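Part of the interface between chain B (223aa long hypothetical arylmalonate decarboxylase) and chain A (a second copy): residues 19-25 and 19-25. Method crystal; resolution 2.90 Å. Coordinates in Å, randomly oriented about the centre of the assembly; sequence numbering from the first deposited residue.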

# COMPACT_ATOMS: atom_id res chain seq x y z
N MSE B 19 14.25 -9.65 25.38
CA MSE B 19 12.89 -9.37 25.85
C MSE B 19 12.34 -7.97 25.57
O MSE B 19 11.15 -7.81 25.29
CB MSE B 19 12.74 -9.68 27.33
CG MSE B 19 11.33 -9.41 27.82
SE MSE B 19 10.95 -10.02 29.61
CE MSE B 19 12.36 -9.07 30.50
N GLU B 20 13.19 -6.95 25.67
CA GLU B 20 12.72 -5.59 25.41
C GLU B 20 12.26 -5.47 23.95
O GLU B 20 11.23 -4.86 23.66
CB GLU B 20 13.83 -4.58 25.72
CG GLU B 20 14.12 -4.49 27.21
CD GLU B 20 15.43 -3.81 27.54
OE1 GLU B 20 16.48 -4.27 27.03
OE2 GLU B 20 15.43 -2.83 28.30
N TYR B 21 13.02 -6.07 23.04
CA TYR B 21 12.67 -6.04 21.63
C TYR B 21 11.32 -6.75 21.41
O TYR B 21 10.43 -6.20 20.78
CB TYR B 21 13.77 -6.72 20.81
CG TYR B 21 13.41 -6.94 19.36
CD1 TYR B 21 13.54 -5.91 18.42
CD2 TYR B 21 12.92 -8.17 18.92
CE1 TYR B 21 13.19 -6.10 17.09
CE2 TYR B 21 12.57 -8.38 17.59
CZ TYR B 21 12.70 -7.34 16.68
OH TYR B 21 12.33 -7.53 15.37
N ASP B 22 11.19 -7.97 21.92
CA ASP B 22 9.95 -8.74 21.78
C ASP B 22 8.76 -7.96 22.32
O ASP B 22 7.75 -7.80 21.64
CB ASP B 22 10.05 -10.07 22.53
CG ASP B 22 10.75 -11.16 21.72
OD1 ASP B 22 10.95 -12.27 22.28
OD2 ASP B 22 11.10 -10.92 20.54
N LEU B 23 8.88 -7.47 23.55
CA LEU B 23 7.82 -6.71 24.18
C LEU B 23 7.34 -5.52 23.35
O LEU B 23 6.14 -5.31 23.21
CB LEU B 23 8.28 -6.24 25.56
CG LEU B 23 7.70 -6.98 26.77
CD1 LEU B 23 7.37 -8.42 26.42
CD2 LEU B 23 8.71 -6.91 27.91
N TRP B 24 8.27 -4.73 22.80
CA TRP B 24 7.88 -3.59 21.98
C TRP B 24 7.20 -4.02 20.67
O TRP B 24 6.24 -3.40 20.24
CB TRP B 24 9.09 -2.70 21.67
CG TRP B 24 9.36 -1.66 22.72
CD1 TRP B 24 10.28 -1.73 23.73
CD2 TRP B 24 8.67 -0.42 22.90
NE1 TRP B 24 10.22 -0.61 24.52
CE2 TRP B 24 9.24 0.22 24.03
CE3 TRP B 24 7.64 0.22 22.21
CZ2 TRP B 24 8.79 1.46 24.49
CZ3 TRP B 24 7.20 1.47 22.66
CH2 TRP B 24 7.78 2.07 23.80
N LYS B 25 7.70 -5.07 20.04
CA LYS B 25 7.10 -5.54 18.80
C LYS B 25 5.66 -5.95 19.06
O LYS B 25 4.79 -5.72 18.24
CB LYS B 25 7.86 -6.73 18.22
CG LYS B 25 9.34 -6.49 17.96
CD LYS B 25 9.56 -5.42 16.92
CE LYS B 25 8.96 -5.83 15.58
NZ LYS B 25 9.37 -4.89 14.50
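Chain A (19-25) MEYDLWK

The two copies meet through a pair of stacked indoles whose nitrogens lie almost on top of one another: B:Trp24 NE1 and A:Trp24 NE1 are 3.0 Å apart, yet both are donors and no hydrogen bond joins them. The close approach occurs within a ring stack. The five-membered rings of B:Trp24 and A:Trp24 form a face-to-face stack, with centroids 3.5 Å apart and planes inclined at 27°, and B:Trp24 CD1 comes within 3.4 Å of A:Trp24 CE2.

Chain A residues 19-25 are helical, as are the same residues of chain B, and both helices continue beyond these stretches. In chain A the helical turn is held by bonds from A:Leu23 N to A:Met19 O (2.9 Å), A:Trp24 N to A:Glu20 O (3.1 Å) and A:Lys25 N to A:Tyr21 O (3.0 Å), a pattern that chain B repeats. The two axes cross nearly at right angles, at -86°, and approach no closer than 12.4 Å. Such a separation is too wide for backbone packing, and the large tryptophan side chains fill the gap. The closest CA atoms across the contact are B:Trp24 CA and A:Trp24 CA, 8.4 Å apart, so the two tryptophans mark the point where the backbones come nearest.

Both tryptophans point their CA-to-CB bonds toward the partner helix and adopt the same m rotamer, with chi1 at -87° and chi2 at 99°. Each indole thereby reaches past its counterpart to the preceding turn of the other helix. The six-membered ring of A:Trp24 places CH2 3.8 Å from B:Tyr21 CA and CZ2 4.2 Å from B:Glu20 O; reciprocally, B:Trp24 CH2 lies 3.9 Å from A:Tyr21 CA and B:Trp24 CZ2 lies 4.2 Å from A:Glu20 O. The match between these distances gives the contact a nearly twofold character.

The tyrosines flank the stack without stacking on it. Their CA-to-CB bonds run sideways, and each phenol ring receives the opposing tryptophan CH2 at its edge; apolar contacts join B:Tyr21 CB to A:Trp24 CH2 at 4.3 Å and A:Tyr21 CD1 to B:Trp24 CH2 at 4.2 Å. The hydroxyls of both tyrosines and the carboxylates of B:Glu20 and A:Glu20 are hydrogen-bonded elsewhere in the structure. With no hydrogen bond between the stretches, the 289 Å² they bury together rests on aromatic and apolar packing, most of it contributed by the two tryptophans. The CA-to-CB bonds of B:Asp22 and A:Asp22 point away, and the selenomethionines at position 19 stand clear of the contact.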

# COMPACT_ATOMS: atom_id res chain seq x y z
N MSE A 19 11.13 9.22 27.14
CA MSE A 19 12.35 8.93 26.39
C MSE A 19 12.43 7.56 25.74
O MSE A 19 12.89 7.43 24.61
CB MSE A 19 13.57 9.16 27.28
CG MSE A 19 14.88 8.86 26.56
SE MSE A 19 16.46 9.55 27.42
CE MSE A 19 17.18 10.54 25.92
N GLU A 20 12.02 6.52 26.45
CA GLU A 20 12.08 5.18 25.89
C GLU A 20 11.23 5.08 24.64
O GLU A 20 11.63 4.47 23.65
CB GLU A 20 11.64 4.16 26.95
CG GLU A 20 12.63 4.06 28.10
CD GLU A 20 12.06 3.38 29.31
OE1 GLU A 20 11.01 3.84 29.81
OE2 GLU A 20 12.65 2.39 29.78
N TYR A 21 10.06 5.70 24.67
CA TYR A 21 9.16 5.69 23.52
C TYR A 21 9.82 6.40 22.33
O TYR A 21 9.87 5.86 21.23
CB TYR A 21 7.85 6.38 23.88
CG TYR A 21 6.94 6.61 22.69
CD1 TYR A 21 6.12 5.59 22.20
CD2 TYR A 21 6.91 7.85 22.05
CE1 TYR A 21 5.29 5.80 21.10
CE2 TYR A 21 6.09 8.07 20.95
CZ TYR A 21 5.28 7.05 20.48
OH TYR A 21 4.46 7.29 19.40
N ASP A 22 10.32 7.62 22.56
CA ASP A 22 10.98 8.38 21.50
C ASP A 22 12.13 7.59 20.89
O ASP A 22 12.22 7.46 19.67
CB ASP A 22 11.53 9.70 22.06
CG ASP A 22 10.48 10.79 22.13
OD1 ASP A 22 10.80 11.89 22.63
OD2 ASP A 22 9.35 10.56 21.67
N LEU A 23 13.00 7.07 21.74
CA LEU A 23 14.16 6.30 21.30
C LEU A 23 13.80 5.12 20.40
O LEU A 23 14.44 4.90 19.38
CB LEU A 23 14.96 5.82 22.51
CG LEU A 23 16.29 6.54 22.81
CD1 LEU A 23 16.25 7.99 22.33
CD2 LEU A 23 16.57 6.47 24.31
N TRP A 24 12.78 4.35 20.77
CA TRP A 24 12.37 3.22 19.95
C TRP A 24 11.77 3.66 18.62
O TRP A 24 12.01 3.06 17.59
CB TRP A 24 11.36 2.34 20.70
CG TRP A 24 12.02 1.29 21.56
CD1 TRP A 24 12.24 1.35 22.91
CD2 TRP A 24 12.56 0.04 21.11
NE1 TRP A 24 12.88 0.21 23.33
CE2 TRP A 24 13.10 -0.61 22.25
CE3 TRP A 24 12.66 -0.59 19.86
CZ2 TRP A 24 13.71 -1.86 22.18
CZ3 TRP A 24 13.27 -1.84 19.79
CH2 TRP A 24 13.79 -2.46 20.94
N LYS A 25 10.96 4.72 18.66
CA LYS A 25 10.36 5.24 17.45
C LYS A 25 11.43 5.71 16.47
O LYS A 25 11.26 5.62 15.25
CB LYS A 25 9.42 6.39 17.80
CG LYS A 25 8.05 5.92 18.25
CD LYS A 25 7.33 5.38 17.04
CE LYS A 25 5.92 4.91 17.35
NZ LYS A 25 5.25 4.51 16.06